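Local atomic coordinates of inactive dihydroorotase-like domain (Chaetomium thermophilum, PDB entry 5NNL), a protein that adopts the amidohydrolase-type barrel fold of the dihydroorotase family but belongs to an inactive, dihydroorotase-like branch of it. Residues D23-D26 with L27-V30; F99-F102 with N103-S106; R263-D266 with N267-I271. All coordinates share one frame; numbering follows the deposited sequence. Where two conformers were deposited one is given.

Interaction 1 of 3, residues D23-D26 with L27-V30; sequences DSED and LQRV
Glu25 and Arg29 are joined by the first full turn of helix 26-37, where the chain enters a helix through an ST turn. At this entry the Ser24 side chain reaches forward to the start of the helix, where OG accepts a weak capping bond of 3.4 Å from Asp26 N. The next amide is reached through solvent: one water bridges Ser24 O and Leu27 N, which are 4.4 Å apart, donating to the first and accepting from the second. Regular helical bonding then starts, with Arg29 N on Glu25 O at 3.0 Å and Val30 N on Asp26 O at 2.9 Å. Asp26 O is also touched from the flank by Val30 CG2, 3.3 Å away. Of the side chains, Gln28 can be followed outward. Its CB packs 3.6 Å from Glu25 O; CG, anti to the backbone N (chi1 165°), starts an extended chain that runs alongside Glu25, taken in one of its two conformers, in the same direction. At the end NE2 donates to Gly69 O; the amide and the Glu25 carboxylate planes are 74° apart. Leu27 touches Ile44 and Val30 touches Ile42 of strand 39-44, while Arg29, in one of two conformers, forms a salt bridge with Asp234. In the same Glu25 conformer, Gln28 OE1 lies 4.0 Å from Glu25 CG.

Interaction 2 of 3, residues F99-F102 with N103-S106; sequences FIPF and NHLS
Pro101 and His104 meet in a CH-pi contact within the turn that follows strand 98-100, one of the parallel strands of the barrel-like domain. Pro101 CG sits over one face of the imidazole, 3.8 Å from the ring centroid and 30° off its normal, with ND1 the ring atom nearest to it. The polar part of the turn lies in Asn103 and His104. His104 ND1 donates to Asn103 OD1 at 3.1 Å along a nearly straight N-H line (167°), and the acceptor lies close to the ring plane. From the amide's side the approach is less regular, because ND1 stands well above the carbonyl plane. Asn103 places OD1 there by setting CG between its backbone N and carbonyl carbon (chi1 59°), which also brings OD1 to 3.3 Å from Pro101 CB. Apolar packing comes from Leu105 CD1 over a face of the Phe102 ring, 4.1 Å from Phe102 CD1. Leu105 CG also makes a van der Waals contact with a backbone carbonyl, 3.6 Å from Pro101 O. Phe102 and Leu105 continue onto Val115 of helix 111-121, while Pro101 and His104 touch Thr79 of strand 73-79. Pro101 against its face and Asn103 at its edge probably limit how the imidazole can turn, and the bond it donates is consistent with a hydrogen carried on ND1.

Interaction 3 of 3, residues R263-D266 with N267-I271; sequences RLHD and NPKEI
His265 and Lys269 share a backbone hydrogen bond, and their side chains run alongside each other, in the last turns of helix 257-271, where a wider pi-type turn runs into a kink at Pro268. Among the backbone bonds, Lys269 N donates to His265 O at 2.9 Å. Asp266 O accepts from Glu270 N at 3.2 Å and, weakly, from Lys269 N. Pro268 has no N-H to give; its ring instead lies against the preceding turn, with CG 3.3 Å from His265 O. Van der Waals contact brings Lys269 CD to 3.9 Å from His265 NE2, both side chains pointing the same way. CG anti to the backbone N (chi1 -176°) and an extended chain carry Lys269 NZ on to a salt bridge with Asp276, while His265 ND1 bonds Gly8 O. Asn267 ND2 stands 3.3 Å above the Arg263 guanidinium plane, toward its rim, and the two flat groups are turned 66° apart. Arg263 NH1 and Asn267 ND2 are both donors and do not bond each other; ND2 is bonded to Asp214 O, and the neighbouring Arg263 NE to Ile213 O. Leu264 packs on helix 242-251, and Pro268 lies against both Ile10 of strand 3-11 and Val215 of strand 215-217, so the helix spans the first and last strands of the parallel set.

Following the chain from the N terminus, the three contacts come in series, none nesting in or crossing another. Interaction 1 closes the turn by which the loop after strand 13-14 enters helix 26-37, a helix whose Leu27 and Val30 touch strand 39-44. Interaction 2 closes a turn just beyond strand 98-100, halfway along the parallel series, and directs the chain toward helix 111-121. Interaction 3 lies within helix 257-271, near strands 3-11 and 215-217, and so brings together the beginning and end of the series. Their centres are 25 to 26 Å apart, and even the closest pair, interactions 2 and 3, keep about 12 Å between nearest atoms.

Interaction 1 of 3, residues D23-D26 with L27-V30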
ATOM      1  N   ASP A  23       6.601 -15.091  16.263  1.00 52.23           N
ATOM      2  CA  ASP A  23       7.971 -15.340  15.807  1.00 53.93           C
ATOM      3  C   ASP A  23       8.032 -15.554  14.300  1.00 51.96           C
ATOM      4  O   ASP A  23       8.699 -16.467  13.810  1.00 53.13           O
ATOM      5  CB  ASP A  23       8.575 -16.533  16.542  1.00 55.38           C
ATOM      6  CG  ASP A  23       8.736 -16.274  18.016  1.00 60.25           C
ATOM      7  OD1 ASP A  23       9.133 -15.143  18.367  1.00 59.73           O
ATOM      8  OD2 ASP A  23       8.451 -17.184  18.821  1.00 65.52           O
ATOM      9  N   SER A  24       7.336 -14.706  13.554  1.00 49.15           N
ATOM     10  CA  SER A  24       7.318 -14.815  12.106  1.00 47.67           C
ATOM     11  C   SER A  24       8.349 -13.881  11.489  1.00 45.82           C
ATOM     12  O   SER A  24       8.446 -12.710  11.869  1.00 44.49           O
ATOM     13  CB  SER A  24       5.933 -14.493  11.554  1.00 45.04           C
ATOM     14  OG  SER A  24       5.892 -14.779  10.168  1.00 45.55           O
ATOM     15  N   GLU A  25       9.109 -14.407  10.531  1.00 46.59           N
ATOM     16  CA  GLU A  25      10.091 -13.613   9.806  0.57 47.72           C
ATOM     17  C   GLU A  25       9.465 -12.750   8.717  1.00 44.29           C
ATOM     18  O   GLU A  25      10.179 -11.954   8.098  1.00 43.16           O
ATOM     19  CB  GLU A  25      11.143 -14.537   9.185  0.57 47.10           C
ATOM     20  CG  GLU A  25      12.591 -14.136   9.461  0.57 48.35           C
ATOM     21  CD  GLU A  25      13.544 -15.318   9.395  0.57 48.61           C
ATOM     22  OE1 GLU A  25      13.090 -16.464   9.601  0.57 49.62           O
ATOM     23  OE2 GLU A  25      14.747 -15.104   9.134  0.57 46.68           O
ATOM     24  N   ASP A  26       8.156 -12.886   8.479  1.00 43.98           N
ATOM     25  CA  ASP A  26       7.508 -12.224   7.349  1.00 42.95           C
ATOM     26  C   ASP A  26       7.753 -10.719   7.344  1.00 39.61           C
ATOM     27  O   ASP A  26       8.165 -10.153   6.327  1.00 41.88           O
ATOM     28  CB  ASP A  26       6.006 -12.517   7.369  1.00 43.52           C
ATOM     29  CG  ASP A  26       5.676 -13.937   6.939  1.00 44.21           C
ATOM     30  OD1 ASP A  26       6.613 -14.741   6.746  1.00 44.71           O
ATOM     31  OD2 ASP A  26       4.472 -14.243   6.788  1.00 45.28           O
ATOM     32  N   LEU A  27       7.481 -10.046   8.464  1.00 37.54           N
ATOM     33  CA  LEU A  27       7.631  -8.594   8.496  1.00 38.80           C
ATOM     34  C   LEU A  27       9.048  -8.184   8.110  1.00 43.04           C
ATOM     35  O   LEU A  27       9.243  -7.319   7.247  1.00 37.05           O
ATOM     36  CB  LEU A  27       7.265  -8.046   9.877  1.00 37.73           C
ATOM     37  CG  LEU A  27       7.445  -6.533  10.051  1.00 40.63           C
ATOM     38  CD1 LEU A  27       6.717  -5.750   8.966  1.00 39.56           C
ATOM     39  CD2 LEU A  27       6.967  -6.094  11.420  1.00 43.95           C
ATOM     40  N   GLN A  28      10.055  -8.798   8.739  1.00 42.98           N
ATOM     41  CA  GLN A  28      11.442  -8.496   8.393  1.00 41.03           C
ATOM     42  C   GLN A  28      11.685  -8.659   6.899  1.00 40.03           C
ATOM     43  O   GLN A  28      12.203  -7.752   6.239  1.00 37.70           O
ATOM     44  CB  GLN A  28      12.402  -9.400   9.171  1.00 42.62           C
ATOM     45  CG  GLN A  28      13.831  -9.395   8.602  1.00 45.03           C
ATOM     46  CD  GLN A  28      14.828 -10.122   9.480  1.00 43.68           C
ATOM     47  OE1 GLN A  28      15.291 -11.210   9.138  1.00 44.13           O
ATOM     48  NE2 GLN A  28      15.178  -9.515  10.608  1.00 43.95           N
ATOM     49  N   ARG A  29      11.327  -9.820   6.352  1.00 40.81           N
ATOM     50  CA  ARG A  29      11.630 -10.094   4.952  0.52 44.63           C
ATOM     51  C   ARG A  29      10.935  -9.099   4.031  1.00 42.32           C
ATOM     52  O   ARG A  29      11.492  -8.706   2.999  1.00 41.11           O
ATOM     53  CB  ARG A  29      11.241 -11.526   4.591  0.52 47.21           C
ATOM     54  CG  ARG A  29      11.452 -11.841   3.122  0.52 51.56           C
ATOM     55  CD  ARG A  29      11.858 -13.284   2.900  0.52 54.82           C
ATOM     56  NE  ARG A  29      11.662 -13.689   1.512  0.52 58.94           N
ATOM     57  CZ  ARG A  29      11.636 -14.951   1.095  0.52 62.82           C
ATOM     58  NH1 ARG A  29      11.785 -15.946   1.958  0.52 67.02           N
ATOM     59  NH2 ARG A  29      11.451 -15.220  -0.191  0.52 61.02           N
ATOM     60  N   VAL A  30       9.719  -8.674   4.384  1.00 38.99           N
ATOM     61  CA  VAL A  30       9.026  -7.679   3.569  1.00 38.49           C
ATOM     62  C   VAL A  30       9.802  -6.369   3.564  1.00 34.15           C
ATOM     63  O   VAL A  30       9.887  -5.687   2.537  1.00 30.62           O
ATOM     64  CB  VAL A  30       7.580  -7.485   4.066  1.00 37.47           C
ATOM     65  CG1 VAL A  30       6.928  -6.262   3.413  1.00 35.10           C
ATOM     66  CG2 VAL A  30       6.764  -8.723   3.766  1.00 38.90           C
TER
HETATM   67  O   HOH W   1       6.167 -11.134  10.950  1.00 43.55           O

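Interaction 2 of 3, residues F99-F102 with N103-S106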
ATOM      1  N   PHE A  99      -7.725   1.281   9.760  1.00 30.72           N
ATOM      2  CA  PHE A  99      -8.274   0.631   8.581  1.00 33.98           C
ATOM      3  C   PHE A  99      -9.692   0.147   8.872  1.00 35.36           C
ATOM      4  O   PHE A  99      -9.909  -0.607   9.827  1.00 33.36           O
ATOM      5  CB  PHE A  99      -7.391  -0.540   8.149  1.00 33.26           C
ATOM      6  CG  PHE A  99      -7.893  -1.259   6.931  1.00 33.48           C
ATOM      7  CD1 PHE A  99      -8.026  -0.595   5.721  1.00 35.15           C
ATOM      8  CD2 PHE A  99      -8.225  -2.601   6.991  1.00 34.79           C
ATOM      9  CE1 PHE A  99      -8.485  -1.259   4.597  1.00 33.48           C
ATOM     10  CE2 PHE A  99      -8.685  -3.268   5.872  1.00 37.55           C
ATOM     11  CZ  PHE A  99      -8.816  -2.597   4.674  1.00 33.58           C
ATOM     12  N   ILE A 100     -10.635   0.574   8.049  1.00 34.73           N
ATOM     13  CA  ILE A 100     -12.046   0.217   8.205  1.00 33.80           C
ATOM     14  C   ILE A 100     -12.475  -0.586   6.992  1.00 36.00           C
ATOM     15  O   ILE A 100     -12.841  -0.025   5.955  1.00 32.46           O
ATOM     16  CB  ILE A 100     -12.929   1.465   8.379  1.00 34.10           C
ATOM     17  CG1 ILE A 100     -12.445   2.299   9.566  1.00 32.66           C
ATOM     18  CG2 ILE A 100     -14.381   1.038   8.579  1.00 34.91           C
ATOM     19  CD1 ILE A 100     -13.241   3.564   9.806  1.00 37.17           C
ATOM     20  N   PRO A 101     -12.465  -1.914   7.075  1.00 36.71           N
ATOM     21  CA  PRO A 101     -13.138  -2.727   6.066  1.00 37.62           C
ATOM     22  C   PRO A 101     -14.573  -3.007   6.479  1.00 41.15           C
ATOM     23  O   PRO A 101     -14.907  -3.081   7.662  1.00 41.61           O
ATOM     24  CB  PRO A 101     -12.299  -4.010   6.058  1.00 40.88           C
ATOM     25  CG  PRO A 101     -11.896  -4.164   7.524  1.00 42.34           C
ATOM     26  CD  PRO A 101     -11.827  -2.755   8.109  1.00 39.13           C
ATOM     27  N   PHE A 102     -15.439  -3.160   5.480  1.00 41.11           N
ATOM     28  CA  PHE A 102     -16.852  -3.381   5.760  1.00 39.93           C
ATOM     29  C   PHE A 102     -17.223  -4.856   5.875  1.00 44.10           C
ATOM     30  O   PHE A 102     -18.328  -5.164   6.338  1.00 44.18           O
ATOM     31  CB  PHE A 102     -17.710  -2.717   4.684  1.00 38.02           C
ATOM     32  CG  PHE A 102     -18.021  -1.277   4.969  1.00 34.03           C
ATOM     33  CD1 PHE A 102     -19.285  -0.902   5.387  1.00 35.97           C
ATOM     34  CD2 PHE A 102     -17.049  -0.302   4.831  1.00 36.60           C
ATOM     35  CE1 PHE A 102     -19.579   0.417   5.650  1.00 34.81           C
ATOM     36  CE2 PHE A 102     -17.334   1.023   5.094  1.00 34.42           C
ATOM     37  CZ  PHE A 102     -18.603   1.384   5.505  1.00 35.41           C
ATOM     38  N   ASN A 103     -16.336  -5.770   5.481  1.00 42.79           N
ATOM     39  CA  ASN A 103     -16.590  -7.196   5.650  1.00 47.96           C
ATOM     40  C   ASN A 103     -16.321  -7.676   7.072  1.00 51.03           C
ATOM     41  O   ASN A 103     -16.726  -8.790   7.419  1.00 54.62           O
ATOM     42  CB  ASN A 103     -15.741  -8.003   4.655  1.00 48.00           C
ATOM     43  CG  ASN A 103     -14.252  -7.756   4.820  1.00 50.49           C
ATOM     44  OD1 ASN A 103     -13.844  -6.815   5.496  1.00 50.77           O
ATOM     45  ND2 ASN A 103     -13.433  -8.596   4.196  1.00 53.49           N
ATOM     46  N   HIS A 104     -15.652  -6.868   7.897  1.00 52.35           N
ATOM     47  CA  HIS A 104     -15.429  -7.206   9.299  1.00 55.63           C
ATOM     48  C   HIS A 104     -16.624  -6.887  10.186  1.00 56.74           C
ATOM     49  O   HIS A 104     -16.614  -7.260  11.364  1.00 55.43           O
ATOM     50  CB  HIS A 104     -14.209  -6.452   9.847  1.00 53.52           C
ATOM     51  CG  HIS A 104     -12.896  -7.100   9.532  1.00 54.88           C
ATOM     52  ND1 HIS A 104     -12.523  -7.448   8.252  1.00 57.83           N
ATOM     53  CD2 HIS A 104     -11.863  -7.452  10.334  1.00 57.70           C
ATOM     54  CE1 HIS A 104     -11.319  -7.993   8.280  1.00 56.11           C
ATOM     55  NE2 HIS A 104     -10.897  -8.006   9.530  1.00 56.83           N
ATOM     56  N   LEU A 105     -17.642  -6.214   9.661  1.00 53.29           N
ATOM     57  CA  LEU A 105     -18.677  -5.613  10.484  1.00 51.67           C
ATOM     58  C   LEU A 105     -19.887  -6.529  10.611  1.00 53.97           C
ATOM     59  O   LEU A 105     -20.131  -7.407   9.779  1.00 57.47           O
ATOM     60  CB  LEU A 105     -19.086  -4.256   9.906  1.00 45.97           C
ATOM     61  CG  LEU A 105     -17.913  -3.298   9.675  1.00 48.09           C
ATOM     62  CD1 LEU A 105     -18.405  -1.933   9.228  1.00 41.98           C
ATOM     63  CD2 LEU A 105     -17.054  -3.164  10.919  1.00 45.08           C
ATOM     64  N   SER A 106     -20.644  -6.309  11.680  1.00 50.59           N
ATOM     65  CA  SER A 106     -21.783  -7.150  12.009  1.00 52.20           C
ATOM     66  C   SER A 106     -22.987  -6.818  11.135  1.00 54.81           C
ATOM     67  O   SER A 106     -23.177  -5.677  10.701  1.00 51.92           O
ATOM     68  CB  SER A 106     -22.157  -6.977  13.483  1.00 53.49           C
ATOM     69  OG  SER A 106     -23.357  -7.660  13.791  1.00 56.35           O
TER

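Interaction 3 of 3, residues R263-D266 with N267-I271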
ATOM      1  N   ARG A 263       3.125  10.165  -6.500  1.00 27.34           N
ATOM      2  CA  ARG A 263       2.247   9.074  -6.096  1.00 27.99           C
ATOM      3  C   ARG A 263       2.938   8.052  -5.201  1.00 27.41           C
ATOM      4  O   ARG A 263       2.247   7.260  -4.549  1.00 26.87           O
ATOM      5  CB  ARG A 263       1.669   8.386  -7.337  1.00 26.01           C
ATOM      6  CG  ARG A 263       0.333   8.964  -7.783  1.00 26.83           C
ATOM      7  CD  ARG A 263       0.388  10.475  -7.958  1.00 29.48           C
ATOM      8  NE  ARG A 263      -0.934  11.042  -8.198  1.00 33.15           N
ATOM      9  CZ  ARG A 263      -1.159  12.324  -8.464  1.00 30.78           C
ATOM     10  NH1 ARG A 263      -0.149  13.176  -8.537  1.00 30.45           N
ATOM     11  NH2 ARG A 263      -2.396  12.751  -8.669  1.00 29.90           N
ATOM     12  N   LEU A 264       4.270   8.054  -5.144  1.00 26.93           N
ATOM     13  CA  LEU A 264       5.016   7.128  -4.298  1.00 27.47           C
ATOM     14  C   LEU A 264       5.856   7.841  -3.246  1.00 27.26           C
ATOM     15  O   LEU A 264       6.674   7.194  -2.577  1.00 25.01           O
ATOM     16  CB  LEU A 264       5.903   6.222  -5.160  1.00 26.62           C
ATOM     17  CG  LEU A 264       5.169   5.142  -5.956  1.00 25.26           C
ATOM     18  CD1 LEU A 264       6.134   4.360  -6.836  1.00 27.36           C
ATOM     19  CD2 LEU A 264       4.404   4.188  -5.032  1.00 25.56           C
ATOM     20  N   HIS A 265       5.671   9.150  -3.066  1.00 28.17           N
ATOM     21  CA  HIS A 265       6.387   9.872  -2.023  1.00 29.58           C
ATOM     22  C   HIS A 265       5.606  11.087  -1.530  1.00 30.54           C
ATOM     23  O   HIS A 265       5.068  11.062  -0.420  1.00 32.50           O
ATOM     24  CB  HIS A 265       7.768  10.312  -2.511  1.00 31.58           C
ATOM     25  CG  HIS A 265       8.571  11.010  -1.458  1.00 33.94           C
ATOM     26  ND1 HIS A 265       9.349  10.331  -0.544  1.00 35.74           N
ATOM     27  CD2 HIS A 265       8.684  12.322  -1.148  1.00 35.83           C
ATOM     28  CE1 HIS A 265       9.923  11.198   0.271  1.00 36.87           C
ATOM     29  NE2 HIS A 265       9.534  12.412  -0.072  1.00 37.35           N
ATOM     30  N   ASP A 266       5.536  12.148  -2.338  1.00 29.55           N
ATOM     31  CA  ASP A 266       4.968  13.416  -1.878  1.00 33.34           C
ATOM     32  C   ASP A 266       3.557  13.240  -1.322  1.00 32.76           C
ATOM     33  O   ASP A 266       3.274  13.611  -0.178  1.00 33.16           O
ATOM     34  CB  ASP A 266       4.962  14.429  -3.020  1.00 32.38           C
ATOM     35  CG  ASP A 266       6.351  14.754  -3.511  1.00 37.72           C
ATOM     36  OD1 ASP A 266       6.926  13.942  -4.264  1.00 36.22           O
ATOM     37  OD2 ASP A 266       6.869  15.826  -3.142  1.00 47.36           O
ATOM     38  N   ASN A 267       2.653  12.687  -2.131  1.00 27.75           N
ATOM     39  CA  ASN A 267       1.261  12.583  -1.688  1.00 32.29           C
ATOM     40  C   ASN A 267       1.088  11.594  -0.551  1.00 31.06           C
ATOM     41  O   ASN A 267       0.423  11.943   0.445  1.00 34.20           O
ATOM     42  CB  ASN A 267       0.370  12.246  -2.883  1.00 29.37           C
ATOM     43  CG  ASN A 267       0.367  13.341  -3.908  1.00 31.58           C
ATOM     44  OD1 ASN A 267       0.768  14.469  -3.623  1.00 28.46           O
ATOM     45  ND2 ASN A 267      -0.077  13.022  -5.109  1.00 29.42           N
ATOM     46  N   PRO A 268       1.617  10.370  -0.602  1.00 32.07           N
ATOM     47  CA  PRO A 268       1.470   9.473   0.554  1.00 30.36           C
ATOM     48  C   PRO A 268       2.057  10.048   1.828  1.00 36.87           C
ATOM     49  O   PRO A 268       1.573   9.744   2.924  1.00 36.30           O
ATOM     50  CB  PRO A 268       2.205   8.195   0.118  1.00 30.48           C
ATOM     51  CG  PRO A 268       3.013   8.572  -1.076  1.00 31.44           C
ATOM     52  CD  PRO A 268       2.317   9.717  -1.725  1.00 31.26           C
ATOM     53  N   LYS A 269       3.086  10.883   1.709  1.00 35.09           N
ATOM     54  CA  LYS A 269       3.721  11.457   2.886  1.00 39.39           C
ATOM     55  C   LYS A 269       2.795  12.448   3.584  1.00 39.28           C
ATOM     56  O   LYS A 269       2.717  12.470   4.817  1.00 40.97           O
ATOM     57  CB  LYS A 269       5.028  12.120   2.461  1.00 35.63           C
ATOM     58  CG  LYS A 269       5.871  12.690   3.569  1.00 42.69           C
ATOM     59  CD  LYS A 269       7.169  13.228   2.973  1.00 45.68           C
ATOM     60  CE  LYS A 269       8.003  13.995   3.971  1.00 53.20           C
ATOM     61  NZ  LYS A 269       9.265  14.454   3.321  1.00 57.74           N
ATOM     62  N   GLU A 270       2.076  13.265   2.815  1.00 36.69           N
ATOM     63  CA  GLU A 270       1.202  14.266   3.416  1.00 40.70           C
ATOM     64  C   GLU A 270      -0.089  13.643   3.934  1.00 43.62           C
ATOM     65  O   GLU A 270      -0.548  13.980   5.032  1.00 42.72           O
ATOM     66  CB  GLU A 270       0.883  15.360   2.399  1.00 46.23           C
ATOM     67  CG  GLU A 270       0.343  16.638   3.013  1.00 55.07           C
ATOM     68  CD  GLU A 270      -0.824  17.206   2.232  1.00 66.11           C
ATOM     69  OE1 GLU A 270      -1.962  16.730   2.434  1.00 61.97           O
ATOM     70  OE2 GLU A 270      -0.598  18.118   1.407  1.00 79.61           O
ATOM     71  N   ILE A 271      -0.680  12.732   3.159  1.00 43.57           N
ATOM     72  CA  ILE A 271      -1.960  12.138   3.535  1.00 41.72           C
ATOM     73  C   ILE A 271      -1.828  11.365   4.839  1.00 43.17           C
ATOM     74  O   ILE A 271      -2.722  11.401   5.694  1.00 42.62           O
ATOM     75  CB  ILE A 271      -2.475  11.245   2.390  1.00 35.92           C
ATOM     76  CG1 ILE A 271      -2.878  12.116   1.197  1.00 37.55           C
ATOM     77  CG2 ILE A 271      -3.648  10.386   2.841  1.00 35.77           C
ATOM     78  CD1 ILE A 271      -3.020  11.360  -0.104  1.00 34.42           C
TER